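ABC-type metal ion transport system, periplasmic component (Vibrio vulnificus, PDB 3K2D) probably captures methionine for uptake by an ABC-type transporter and, as an immunogenic lipoprotein, activates Toll-like receptor 2. Local coordinates at residues K26-K31 with V220-T225; A50-S55 with R74-T79; A90-Q95 with S172-T177; L129-P134 with D144-P149. The protein carries 4 engineered substitutions. All coordinates share one frame; numbering follows the deposited sequence.

How the contacts relate
Contact 1 joins a residue range near the N terminus, 26-31 on helix 16-32, to the end of helix 214-223, so it closes a loop that contains all the others. Going along the chain, contact 2 closes first, a short loop between helix 47-53 and the start of strand 78-83. Contact 3 follows in series, pairing strand 90-92 with strand 171-174, and contact 4 lies within its loop as a small antiparallel ribbon. None of the loops cross. Contacts 1 and 2 belong to the lobe built on the sheet containing strand 8-13; contacts 3 and 4 belong to the other lobe. The centres of contacts 1 and 4 are about 44 Å apart.

Contact 1 of 4, residues K26-K31 with V220-T225; sequences KVAKEK and VKAYQT
Val27 and Thr225 meet tip to tip, methyl against methyl, with Val27 CG1 3.7 Å from Thr225 CG2. The same Val27 CG1 also lies against Ala222 CB at 3.8 Å, so one valine branch touches both Ala222 and Thr225. Beside it the helices come closest: Ala28 CB and Ala222 CB are 3.9 Å apart, and the CA atoms of these two alanines are separated by 5.2 Å. At the outer edge Lys31 passes Thr225 in the opposite direction, laying its aliphatic CE on Thr225 CG2.

What positions the threonine lies one shell out. Its OG1 sits between the backbone N and the carbonyl carbon (chi1 59°) and donates to Ala222 O at 2.8 Å, while Thr225 N bonds the same oxygen from the same face of the carbonyl plane. The hydroxyl is thus turned back onto Ala222 in the last turn of helix 214-223, just before helix 226-235 begins. On the first segment Lys26 NZ forms salt bridges with Glu30 and with Glu227 of that following helix. Between residues 26-31 and 220-225 the touching side-chain groups are mostly methyls, with no salt bridge between the two segments, so the approach probably rests mainly on van der Waals packing.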
loop_
_atom_site.group_PDB
_atom_site.type_symbol
_atom_site.label_atom_id
_atom_site.label_comp_id
_atom_site.label_asym_id
_atom_site.label_seq_id
_atom_site.Cartn_x
_atom_site.Cartn_y
_atom_site.Cartn_z
ATOM N N LYS A 26 19.401 3.841 7.319
ATOM C CA LYS A 26 20.344 4.663 8.036
ATOM C C LYS A 26 20.446 4.120 9.466
ATOM O O LYS A 26 21.540 3.841 9.963
ATOM C CB LYS A 26 19.854 6.116 8.022
ATOM C CG LYS A 26 20.706 7.107 8.796
ATOM C CD LYS A 26 20.024 8.466 8.855
ATOM C CE LYS A 26 20.731 9.427 9.812
ATOM N NZ LYS A 26 20.624 9.008 11.248
ATOM N N VAL A 27 19.301 3.955 10.120
ATOM C CA VAL A 27 19.268 3.452 11.488
ATOM C C VAL A 27 19.852 2.044 11.608
ATOM O O VAL A 27 20.463 1.699 12.623
ATOM C CB VAL A 27 17.821 3.465 12.032
ATOM C CG1 VAL A 27 17.727 2.664 13.323
ATOM C CG2 VAL A 27 17.384 4.915 12.274
ATOM N N ALA A 28 19.663 1.233 10.574
ATOM C CA ALA A 28 20.191 -0.123 10.590
ATOM C C ALA A 28 21.731 -0.138 10.609
ATOM O O ALA A 28 22.339 -1.026 11.214
ATOM C CB ALA A 28 19.670 -0.896 9.391
ATOM N N LYS A 29 22.359 0.839 9.957
ATOM C CA LYS A 29 23.820 0.889 9.929
ATOM C C LYS A 29 24.427 1.387 11.240
ATOM O O LYS A 29 25.466 0.899 11.674
ATOM C CB LYS A 29 24.332 1.781 8.791
ATOM C CG LYS A 29 25.859 1.752 8.668
ATOM C CD LYS A 29 26.418 2.893 7.818
ATOM C CE LYS A 29 26.002 2.792 6.348
ATOM N NZ LYS A 29 26.520 3.936 5.531
ATOM N N GLU A 30 23.780 2.358 11.865
ATOM C CA GLU A 30 24.283 2.919 13.108
ATOM C C GLU A 30 24.070 1.976 14.277
ATOM O O GLU A 30 24.950 1.819 15.117
ATOM C CB GLU A 30 23.591 4.254 13.393
ATOM C CG GLU A 30 23.419 5.106 12.149
ATOM C CD GLU A 30 22.852 6.481 12.441
ATOM O OE1 GLU A 30 21.880 6.581 13.234
ATOM O OE2 GLU A 30 23.375 7.461 11.860
ATOM N N LYS A 31 22.902 1.343 14.325
ATOM C CA LYS A 31 22.562 0.425 15.406
ATOM C C LYS A 31 23.058 -1.013 15.250
ATOM O O LYS A 31 23.524 -1.618 16.214
ATOM C CB LYS A 31 21.045 0.385 15.601
ATOM C CG LYS A 31 20.439 1.602 16.263
ATOM C CD LYS A 31 18.926 1.440 16.369
ATOM C CE LYS A 31 18.284 2.511 17.251
ATOM N NZ LYS A 31 18.487 2.263 18.710
ATOM N N VAL A 220 13.872 -4.975 10.431
ATOM C CA VAL A 220 12.522 -4.806 10.974
ATOM C C VAL A 220 12.568 -3.907 12.198
ATOM O O VAL A 220 11.736 -3.021 12.358
ATOM C CB VAL A 220 11.896 -6.165 11.412
ATOM C CG1 VAL A 220 10.609 -5.931 12.179
ATOM C CG2 VAL A 220 11.615 -7.027 10.212
ATOM N N LYS A 221 13.547 -4.140 13.063
ATOM C CA LYS A 221 13.684 -3.352 14.282
ATOM C C LYS A 221 14.032 -1.899 13.955
ATOM O O LYS A 221 13.451 -0.961 14.501
ATOM C CB LYS A 221 14.755 -3.976 15.193
ATOM C CG LYS A 221 14.419 -3.885 16.678
ATOM C CD LYS A 221 15.487 -4.516 17.581
ATOM C CE LYS A 221 15.555 -6.041 17.459
ATOM N NZ LYS A 221 16.098 -6.516 16.147
ATOM N N ALA A 222 14.978 -1.719 13.050
ATOM C CA ALA A 222 15.392 -0.385 12.653
ATOM C C ALA A 222 14.225 0.434 12.085
ATOM O O ALA A 222 14.122 1.639 12.322
ATOM C CB ALA A 222 16.517 -0.490 11.621
ATOM N N TYR A 223 13.344 -0.235 11.345
ATOM C CA TYR A 223 12.202 0.407 10.699
ATOM C C TYR A 223 11.146 0.810 11.706
ATOM O O TYR A 223 10.299 1.653 11.420
ATOM C CB TYR A 223 11.587 -0.562 9.680
ATOM C CG TYR A 223 10.867 0.059 8.495
ATOM C CD1 TYR A 223 9.681 0.779 8.656
ATOM C CD2 TYR A 223 11.356 -0.119 7.200
ATOM C CE1 TYR A 223 8.995 1.305 7.546
ATOM C CE2 TYR A 223 10.687 0.398 6.094
ATOM C CZ TYR A 223 9.508 1.106 6.268
ATOM O OH TYR A 223 8.848 1.598 5.155
ATOM N N GLN A 224 11.195 0.206 12.887
ATOM C CA GLN A 224 10.211 0.502 13.922
ATOM C C GLN A 224 10.733 1.458 14.980
ATOM O O GLN A 224 10.054 1.709 15.976
ATOM C CB GLN A 224 9.749 -0.794 14.585
ATOM C CG GLN A 224 9.330 -1.856 13.593
ATOM C CD GLN A 224 8.876 -3.129 14.257
ATOM O OE1 GLN A 224 9.483 -3.586 15.220
ATOM N NE2 GLN A 224 7.815 -3.721 13.735
ATOM N N THR A 225 11.934 1.992 14.767
ATOM C CA THR A 225 12.525 2.924 15.722
ATOM C C THR A 225 11.793 4.249 15.687
ATOM O O THR A 225 11.080 4.554 14.729
ATOM C CB THR A 225 14.023 3.206 15.428
ATOM O OG1 THR A 225 14.156 3.764 14.111
ATOM C CG2 THR A 225 14.861 1.922 15.560
#

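Contact 2 of 4, residues A50-S55 with R74-T79; sequences ALDDGS and RDYKLT
Asp52 reaches from the last turn of helix 47-53 to the edge of the Tyr76 ring, and the two side chains cross at about a right angle. Asp52 CG stands anti to the backbone N (chi1 -174°), which places CG on the side of residues 74-79. One carboxylate oxygen is modelled implausibly near the Tyr76 carbonyl, and the exact pose of the carboxylate is therefore doubtful. As modelled, the other oxygen, OD2, lies close to the ring plane, 3.4 Å from Tyr76 CD1. Over one face of the same ring sits Arg74 CB, offset toward the rim.

Leucines make the apolar half. Leu51 and Leu78 slide past each other in opposite directions, and it is the CD2 methyl of Leu78 that does the touching, 3.9 Å from Leu51 CG and equally far from Leu51 CD2.

Gly54, with positive phi, ends the helix in a Schellman motif. The contact sets the end of helix 47-53 against the turn that leads from helix 64-74 into strand 78-83. Leu51 and Leu78 both rest on Val205 of the adjacent strand 202-207, Leu78 also touches Leu67, and Tyr76 packs on Asn48 and Ala49 as well as on Gln70 of helix 64-74.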
loop_
_atom_site.group_PDB
_atom_site.type_symbol
_atom_site.label_atom_id
_atom_site.label_comp_id
_atom_site.label_asym_id
_atom_site.label_seq_id
_atom_site.Cartn_x
_atom_site.Cartn_y
_atom_site.Cartn_z
ATOM N N ALA A 50 10.254 -10.849 -6.863
ATOM C CA ALA A 50 11.693 -10.662 -6.726
ATOM C C ALA A 50 12.191 -11.385 -5.482
ATOM O O ALA A 50 13.235 -12.047 -5.503
ATOM C CB ALA A 50 12.034 -9.173 -6.637
ATOM N N LEU A 51 11.428 -11.248 -4.401
ATOM C CA LEU A 51 11.772 -11.871 -3.139
ATOM C C LEU A 51 11.832 -13.390 -3.316
ATOM O O LEU A 51 12.828 -14.034 -2.971
ATOM C CB LEU A 51 10.734 -11.490 -2.078
ATOM C CG LEU A 51 10.891 -12.120 -0.689
ATOM C CD1 LEU A 51 12.316 -11.956 -0.205
ATOM C CD2 LEU A 51 9.911 -11.476 0.289
ATOM N N ASP A 52 10.762 -13.947 -3.872
ATOM C CA ASP A 52 10.660 -15.379 -4.108
ATOM C C ASP A 52 11.761 -15.897 -5.037
ATOM O O ASP A 52 12.315 -16.967 -4.800
ATOM C CB ASP A 52 9.287 -15.698 -4.700
ATOM C CG ASP A 52 9.040 -17.188 -4.837
ATOM O OD1 ASP A 52 8.959 -17.879 -3.801
ATOM O OD2 ASP A 52 8.926 -17.664 -5.985
ATOM N N ASP A 53 12.077 -15.135 -6.086
ATOM C CA ASP A 53 13.113 -15.524 -7.038
ATOM C C ASP A 53 14.522 -15.442 -6.465
ATOM O O ASP A 53 15.445 -16.050 -7.007
ATOM C CB ASP A 53 13.076 -14.647 -8.294
ATOM C CG ASP A 53 11.870 -14.918 -9.170
ATOM O OD1 ASP A 53 11.483 -16.102 -9.311
ATOM O OD2 ASP A 53 11.321 -13.940 -9.737
ATOM N N GLY A 54 14.696 -14.682 -5.389
ATOM C CA GLY A 54 16.014 -14.539 -4.799
ATOM C C GLY A 54 16.737 -13.282 -5.255
ATOM O O GLY A 54 17.929 -13.125 -5.014
ATOM N N SER A 55 16.023 -12.372 -5.909
ATOM C CA SER A 55 16.631 -11.140 -6.395
ATOM C C SER A 55 16.813 -10.139 -5.267
ATOM O O SER A 55 17.657 -9.243 -5.358
ATOM C CB SER A 55 15.772 -10.532 -7.506
ATOM O OG SER A 55 15.598 -11.452 -8.571
ATOM N N ARG A 74 0.127 -17.393 -6.825
ATOM C CA ARG A 74 1.412 -17.728 -7.429
ATOM C C ARG A 74 2.257 -18.724 -6.641
ATOM O O ARG A 74 3.257 -19.219 -7.152
ATOM C CB ARG A 74 2.222 -16.447 -7.668
ATOM C CG ARG A 74 1.356 -15.226 -7.933
ATOM C CD ARG A 74 1.770 -14.450 -9.170
ATOM N NE ARG A 74 1.540 -15.179 -10.411
ATOM C CZ ARG A 74 1.173 -14.608 -11.559
ATOM N NH1 ARG A 74 0.982 -13.296 -11.627
ATOM N NH2 ARG A 74 1.016 -15.347 -12.650
ATOM N N ASP A 75 1.860 -19.013 -5.403
ATOM C CA ASP A 75 2.599 -19.950 -4.568
ATOM C C ASP A 75 4.018 -19.509 -4.258
ATOM O O ASP A 75 4.966 -20.224 -4.566
ATOM N N TYR A 76 4.170 -18.352 -3.619
ATOM C CA TYR A 76 5.495 -17.817 -3.316
ATOM C C TYR A 76 6.278 -18.277 -2.068
ATOM O O TYR A 76 7.505 -18.125 -2.033
ATOM C CB TYR A 76 5.442 -16.286 -3.310
ATOM C CG TYR A 76 5.240 -15.636 -4.664
ATOM C CD1 TYR A 76 5.930 -16.083 -5.797
ATOM C CD2 TYR A 76 4.415 -14.519 -4.798
ATOM C CE1 TYR A 76 5.801 -15.425 -7.021
ATOM C CE2 TYR A 76 4.285 -13.859 -6.008
ATOM C CZ TYR A 76 4.977 -14.310 -7.114
ATOM O OH TYR A 76 4.852 -13.630 -8.304
ATOM N N LYS A 77 5.621 -18.803 -1.041
ATOM C CA LYS A 77 6.368 -19.242 0.160
ATOM C C LYS A 77 7.122 -18.089 0.847
ATOM O O LYS A 77 8.342 -17.987 0.771
ATOM C CB LYS A 77 7.380 -20.343 -0.200
ATOM C CG LYS A 77 6.826 -21.408 -1.120
ATOM C CD LYS A 77 7.013 -22.818 -0.573
ATOM C CE LYS A 77 8.479 -23.176 -0.427
ATOM N NZ LYS A 77 8.649 -24.619 -0.080
ATOM N N LEU A 78 6.382 -17.233 1.537
ATOM C CA LEU A 78 6.976 -16.091 2.207
ATOM C C LEU A 78 6.483 -16.047 3.635
ATOM O O LEU A 78 5.487 -16.677 3.967
ATOM C CB LEU A 78 6.568 -14.815 1.475
ATOM C CG LEU A 78 6.810 -14.898 -0.032
ATOM C CD1 LEU A 78 6.185 -13.697 -0.738
ATOM C CD2 LEU A 78 8.304 -14.977 -0.294
ATOM N N THR A 79 7.170 -15.298 4.482
ATOM C CA THR A 79 6.754 -15.197 5.866
ATOM C C THR A 79 6.835 -13.754 6.320
ATOM O O THR A 79 7.790 -13.045 5.984
ATOM C CB THR A 79 7.655 -16.047 6.793
ATOM O OG1 THR A 79 7.741 -17.381 6.288
ATOM C CG2 THR A 79 7.080 -16.100 8.191
#

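Contact 3 of 4, residues A90-Q95 with S172-T177; sequences AGYSKQ and SIINTT. With MET (methionine), chain C.
Tyr92 and Ser172 form the firm end of this antiparallel pairing. Tyr92 N donates to Ser172 O at 2.7 Å, almost straight at 174°, and Ser172 N returns a bond to Tyr92 O at 2.9 Å. Next comes the non-hydrogen-bonded pair of Gly91 and Ile173, where the CA atoms approach to 3.9 Å and Ile173 CG1 lies against Gly91 CA. Ile173 itself packs on Leu123 and Leu124 of helix 114-126.

Toward the other end the pairing slackens: the bond from Ile174 N to Ala90 O is 3.2 Å long and more bent. Here the Tyr92 side chain takes over. Its CG stands anti to the carbonyl carbon (chi1 -55°), and the Tyr92 and Ile174 side chains cross at about a right angle, with Tyr92 CD1 4.1 Å from Ile174 CB, while Ile174 O lies in plane at the ring edge. A water completes this side. It donates to Ile174 O at 2.7 Å and also hydrogen-bonds Tyr92 OH and Thr176 OG1, linking strand, ring and the first turn of helix 176-179.

One residue further on, Thr177 OG1 accepts from the amino N of the bound methionine at 3.3 Å; Asn175 also lines the pocket, and Arg119 and Asn202 bond the ligand from elsewhere. A strand running into a ligand-facing helix start in this way suits the two-lobed periplasmic binding protein fold of the NlpA family.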
loop_
_atom_site.group_PDB
_atom_site.type_symbol
_atom_site.label_atom_id
_atom_site.label_comp_id
_atom_site.label_asym_id
_atom_site.label_seq_id
_atom_site.Cartn_x
_atom_site.Cartn_y
_atom_site.Cartn_z
ATOM N N ALA A 90 -7.551 6.783 1.078
ATOM C CA ALA A 90 -8.548 7.831 0.963
ATOM C C ALA A 90 -9.050 8.019 -0.452
ATOM O O ALA A 90 -8.426 7.574 -1.425
ATOM C CB ALA A 90 -7.976 9.140 1.463
ATOM N N GLY A 91 -10.197 8.681 -0.553
ATOM C CA GLY A 91 -10.760 8.987 -1.852
ATOM C C GLY A 91 -10.430 10.443 -2.123
ATOM O O GLY A 91 -10.661 11.294 -1.268
ATOM N N TYR A 92 -9.872 10.736 -3.291
ATOM C CA TYR A 92 -9.531 12.109 -3.635
ATOM C C TYR A 92 -10.363 12.601 -4.813
ATOM O O TYR A 92 -11.045 11.813 -5.476
ATOM C CB TYR A 92 -8.048 12.225 -3.976
ATOM C CG TYR A 92 -7.120 11.716 -2.900
ATOM C CD1 TYR A 92 -6.792 10.359 -2.816
ATOM C CD2 TYR A 92 -6.559 12.591 -1.966
ATOM C CE1 TYR A 92 -5.927 9.886 -1.831
ATOM C CE2 TYR A 92 -5.691 12.127 -0.979
ATOM C CZ TYR A 92 -5.381 10.771 -0.921
ATOM O OH TYR A 92 -4.527 10.309 0.045
ATOM N N SER A 93 -10.294 13.904 -5.080
ATOM C CA SER A 93 -11.056 14.495 -6.172
ATOM C C SER A 93 -10.635 15.911 -6.537
ATOM O O SER A 93 -10.341 16.730 -5.672
ATOM C CB SER A 93 -12.541 14.509 -5.812
ATOM O OG SER A 93 -13.286 15.212 -6.786
ATOM N N LYS A 94 -10.627 16.199 -7.831
ATOM C CA LYS A 94 -10.280 17.529 -8.311
ATOM C C LYS A 94 -11.585 18.260 -8.627
ATOM O O LYS A 94 -11.569 19.372 -9.152
ATOM C CB LYS A 94 -9.421 17.435 -9.580
ATOM C CG LYS A 94 -8.263 16.459 -9.467
ATOM C CD LYS A 94 -6.883 17.108 -9.683
ATOM C CE LYS A 94 -6.544 17.297 -11.157
ATOM N NZ LYS A 94 -5.131 17.765 -11.334
ATOM N N GLN A 95 -12.712 17.644 -8.281
ATOM C CA GLN A 95 -14.021 18.219 -8.571
ATOM C C GLN A 95 -14.906 18.486 -7.354
ATOM O O GLN A 95 -15.490 19.568 -7.216
ATOM C CB GLN A 95 -14.776 17.289 -9.522
ATOM C CG GLN A 95 -13.963 16.818 -10.708
ATOM C CD GLN A 95 -13.592 17.952 -11.635
ATOM O OE1 GLN A 95 -12.886 17.758 -12.622
ATOM N NE2 GLN A 95 -14.070 19.147 -11.322
ATOM N N SER A 172 -11.425 9.392 -7.089
ATOM C CA SER A 172 -10.600 8.189 -7.098
ATOM C C SER A 172 -10.034 7.829 -5.740
ATOM O O SER A 172 -9.529 8.683 -5.019
ATOM C CB SER A 172 -9.419 8.359 -8.053
ATOM O OG SER A 172 -9.838 8.719 -9.352
ATOM N N ILE A 173 -10.118 6.548 -5.400
ATOM C CA ILE A 173 -9.557 6.045 -4.155
ATOM C C ILE A 173 -8.149 5.613 -4.554
ATOM O O ILE A 173 -7.975 4.696 -5.355
ATOM C CB ILE A 173 -10.392 4.864 -3.611
ATOM C CG1 ILE A 173 -11.732 5.408 -3.088
ATOM C CG2 ILE A 173 -9.628 4.135 -2.507
ATOM C CD1 ILE A 173 -12.702 4.346 -2.610
ATOM N N ILE A 174 -7.151 6.305 -4.012
ATOM C CA ILE A 174 -5.757 6.052 -4.350
ATOM C C ILE A 174 -4.919 5.633 -3.156
ATOM O O ILE A 174 -5.039 6.223 -2.085
ATOM C CB ILE A 174 -5.118 7.333 -4.934
ATOM C CG1 ILE A 174 -6.002 7.892 -6.054
ATOM C CG2 ILE A 174 -3.719 7.039 -5.437
ATOM C CD1 ILE A 174 -5.525 9.226 -6.626
ATOM N N ASN A 175 -4.073 4.617 -3.344
ATOM C CA ASN A 175 -3.171 4.151 -2.292
ATOM C C ASN A 175 -2.265 5.352 -1.997
ATOM O O ASN A 175 -1.860 6.063 -2.922
ATOM C CB ASN A 175 -2.300 2.983 -2.797
ATOM C CG ASN A 175 -3.108 1.741 -3.147
ATOM O OD1 ASN A 175 -3.500 0.968 -2.271
ATOM N ND2 ASN A 175 -3.362 1.545 -4.432
ATOM N N THR A 176 -1.943 5.587 -0.729
ATOM C CA THR A 176 -1.084 6.720 -0.379
ATOM C C THR A 176 0.276 6.593 -1.071
ATOM O O THR A 176 0.972 7.575 -1.305
ATOM C CB THR A 176 -0.892 6.819 1.158
ATOM O OG1 THR A 176 -2.156 7.076 1.786
ATOM C CG2 THR A 176 0.070 7.935 1.506
ATOM N N THR A 177 0.638 5.363 -1.401
ATOM C CA THR A 177 1.888 5.064 -2.082
ATOM C C THR A 177 2.036 5.908 -3.331
ATOM O O THR A 177 3.141 6.312 -3.689
ATOM C CB THR A 177 1.931 3.601 -2.548
ATOM O OG1 THR A 177 1.774 2.735 -1.422
ATOM C CG2 THR A 177 3.246 3.310 -3.258
HETATM N N MET C . 0.728 0.427 0.676
HETATM C CA MET C . -0.702 0.085 0.318
HETATM C C MET C . -1.583 0.736 1.324
HETATM O O MET C . -1.256 0.692 2.542
HETATM C CB MET C . -1.031 -1.392 0.393
HETATM C CG MET C . -0.293 -2.230 -0.551
HETATM S SD MET C . -1.069 -3.792 -0.768
HETATM C CE MET C . 0.164 -4.270 -1.922
HETATM O OXT MET C . -2.626 1.279 0.931
HETATM O O HOH W 1 -4.363 7.445 0.235
#

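Contact 4 of 4, residues L129-P134 with D144-P149; sequences LIKLRP and DIVENP
Leu129 and Asn148 open a two-stranded antiparallel ribbon with a classic beta bulge, joined by a water that donates to Leu129 O and to Asn148 OD1; the latter also accepts from Ile152 N. The Leu129 carbonyl lies against Pro149 CD as well. At Ile130 the backbone CA makes a bent CA-H...O contact with Glu147 O, while CD1 reaches Ile145 CG1 at 4.1 Å, the two side chains crossing at about a right angle.

Lys131 carries the bulge. Its N donates to Glu147 O at 3.0 Å, and its O takes a good bond from Val146 N at 2.8 Å and a weak one from Glu147 N, so two residues face one. Lys131 CB meets Glu147 CB, and its CG lies beside Val146 CG2. Leu132 turns its CD2 onto Ile145 CG1, 4.0 Å away, and leans on Leu122 of helix 114-126; its N is held by Glu125, so the ribbon packs against that helix.

At Arg133 the backbone N bonds Asp144 O at 3.0 Å. The chain runs extended from CG to NE, and NE forms a salt bridge to Asp144 OD1 at 2.9 Å. That oxygen lies in the guanidinium plane, yet the NE atom stands 48° out of the carboxylate plane.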
loop_
_atom_site.group_PDB
_atom_site.type_symbol
_atom_site.label_atom_id
_atom_site.label_comp_id
_atom_site.label_asym_id
_atom_site.label_seq_id
_atom_site.Cartn_x
_atom_site.Cartn_y
_atom_site.Cartn_z
ATOM N N LEU A 129 -22.256 5.459 -0.455
ATOM C CA LEU A 129 -22.363 5.572 -1.905
ATOM C C LEU A 129 -22.924 4.296 -2.502
ATOM O O LEU A 129 -23.557 4.315 -3.553
ATOM C CB LEU A 129 -20.997 5.862 -2.522
ATOM C CG LEU A 129 -20.414 7.250 -2.266
ATOM C CD1 LEU A 129 -18.982 7.286 -2.764
ATOM C CD2 LEU A 129 -21.261 8.312 -2.974
ATOM N N ILE A 130 -22.678 3.180 -1.828
ATOM C CA ILE A 130 -23.166 1.885 -2.293
ATOM C C ILE A 130 -23.359 0.961 -1.107
ATOM O O ILE A 130 -22.907 1.249 -0.001
ATOM C CB ILE A 130 -22.164 1.190 -3.232
ATOM C CG1 ILE A 130 -20.874 0.888 -2.467
ATOM C CG2 ILE A 130 -21.890 2.053 -4.445
ATOM C CD1 ILE A 130 -20.255 -0.438 -2.824
ATOM N N LYS A 131 -24.038 -0.151 -1.337
ATOM C CA LYS A 131 -24.239 -1.122 -0.280
ATOM C C LYS A 131 -23.789 -2.474 -0.828
ATOM O O LYS A 131 -24.023 -2.775 -2.002
ATOM C CB LYS A 131 -25.708 -1.168 0.149
ATOM C CG LYS A 131 -25.910 -1.993 1.403
ATOM C CD LYS A 131 -27.361 -2.090 1.842
ATOM C CE LYS A 131 -27.492 -3.073 3.021
ATOM N NZ LYS A 131 -26.962 -4.448 2.698
ATOM N N LEU A 132 -23.117 -3.267 0.006
ATOM C CA LEU A 132 -22.629 -4.589 -0.405
ATOM C C LEU A 132 -23.417 -5.686 0.299
ATOM O O LEU A 132 -23.995 -5.452 1.358
ATOM C CB LEU A 132 -21.147 -4.728 -0.065
ATOM C CG LEU A 132 -20.257 -3.704 -0.769
ATOM C CD1 LEU A 132 -18.903 -3.633 -0.085
ATOM C CD2 LEU A 132 -20.111 -4.077 -2.242
ATOM N N ARG A 133 -23.441 -6.880 -0.280
ATOM C CA ARG A 133 -24.167 -7.979 0.334
ATOM C C ARG A 133 -23.666 -8.221 1.751
ATOM O O ARG A 133 -22.523 -7.945 2.073
ATOM C CB ARG A 133 -24.042 -9.254 -0.505
ATOM C CG ARG A 133 -22.697 -9.939 -0.484
ATOM C CD ARG A 133 -22.683 -11.024 -1.545
ATOM N NE ARG A 133 -21.478 -11.845 -1.494
ATOM C CZ ARG A 133 -21.240 -12.768 -0.569
ATOM N NH1 ARG A 133 -22.130 -12.995 0.388
ATOM N NH2 ARG A 133 -20.111 -13.464 -0.596
ATOM N N PRO A 134 -24.529 -8.752 2.620
ATOM C CA PRO A 134 -24.163 -9.018 4.012
ATOM C C PRO A 134 -22.897 -9.845 4.271
ATOM O O PRO A 134 -22.025 -9.415 5.031
ATOM C CB PRO A 134 -25.420 -9.693 4.568
ATOM C CG PRO A 134 -26.527 -9.136 3.705
ATOM C CD PRO A 134 -25.910 -9.188 2.346
ATOM N N ASP A 144 -20.862 -7.910 -5.996
ATOM C CA ASP A 144 -21.399 -7.897 -4.633
ATOM C C ASP A 144 -22.240 -6.675 -4.275
ATOM O O ASP A 144 -22.782 -6.596 -3.166
ATOM C CB ASP A 144 -20.273 -8.045 -3.611
ATOM C CG ASP A 144 -19.552 -9.360 -3.742
ATOM O OD1 ASP A 144 -20.235 -10.399 -3.727
ATOM O OD2 ASP A 144 -18.309 -9.362 -3.869
ATOM N N ILE A 145 -22.364 -5.733 -5.205
ATOM C CA ILE A 145 -23.142 -4.528 -4.942
ATOM C C ILE A 145 -24.649 -4.805 -4.929
ATOM O O ILE A 145 -25.195 -5.367 -5.872
ATOM C CB ILE A 145 -22.829 -3.442 -5.993
ATOM C CG1 ILE A 145 -21.370 -3.000 -5.847
ATOM C CG2 ILE A 145 -23.797 -2.265 -5.833
ATOM C CD1 ILE A 145 -20.820 -2.281 -7.059
ATOM N N VAL A 146 -25.328 -4.413 -3.862
ATOM C CA VAL A 146 -26.768 -4.659 -3.795
ATOM C C VAL A 146 -27.577 -3.376 -3.792
ATOM O O VAL A 146 -28.800 -3.412 -3.728
ATOM C CB VAL A 146 -27.164 -5.493 -2.536
ATOM C CG1 VAL A 146 -26.403 -6.798 -2.531
ATOM C CG2 VAL A 146 -26.900 -4.698 -1.255
ATOM N N GLU A 147 -26.887 -2.244 -3.850
ATOM C CA GLU A 147 -27.553 -0.954 -3.862
ATOM C C GLU A 147 -26.582 0.090 -4.387
ATOM O O GLU A 147 -25.427 0.155 -3.959
ATOM C CB GLU A 147 -28.039 -0.590 -2.461
ATOM C CG GLU A 147 -29.250 0.330 -2.491
ATOM C CD GLU A 147 -29.791 0.675 -1.110
ATOM O OE1 GLU A 147 -30.199 -0.250 -0.366
ATOM O OE2 GLU A 147 -29.809 1.882 -0.777
ATOM N N ASN A 148 -27.063 0.896 -5.331
ATOM C CA ASN A 148 -26.263 1.926 -5.985
ATOM C C ASN A 148 -27.178 3.106 -6.313
ATOM O O ASN A 148 -27.501 3.356 -7.473
ATOM C CB ASN A 148 -25.668 1.343 -7.270
ATOM C CG ASN A 148 -24.754 2.306 -7.989
ATOM O OD1 ASN A 148 -24.483 3.412 -7.510
ATOM N ND2 ASN A 148 -24.261 1.888 -9.150
ATOM N N PRO A 149 -27.599 3.851 -5.282
ATOM C CA PRO A 149 -28.485 5.018 -5.385
ATOM C C PRO A 149 -28.106 6.122 -6.386
ATOM O O PRO A 149 -28.971 6.626 -7.097
ATOM C CB PRO A 149 -28.544 5.527 -3.943
ATOM C CG PRO A 149 -27.210 5.118 -3.397
ATOM C CD PRO A 149 -27.087 3.714 -3.909
HETATM O O HOH W 2 -24.697 5.552 -5.551
#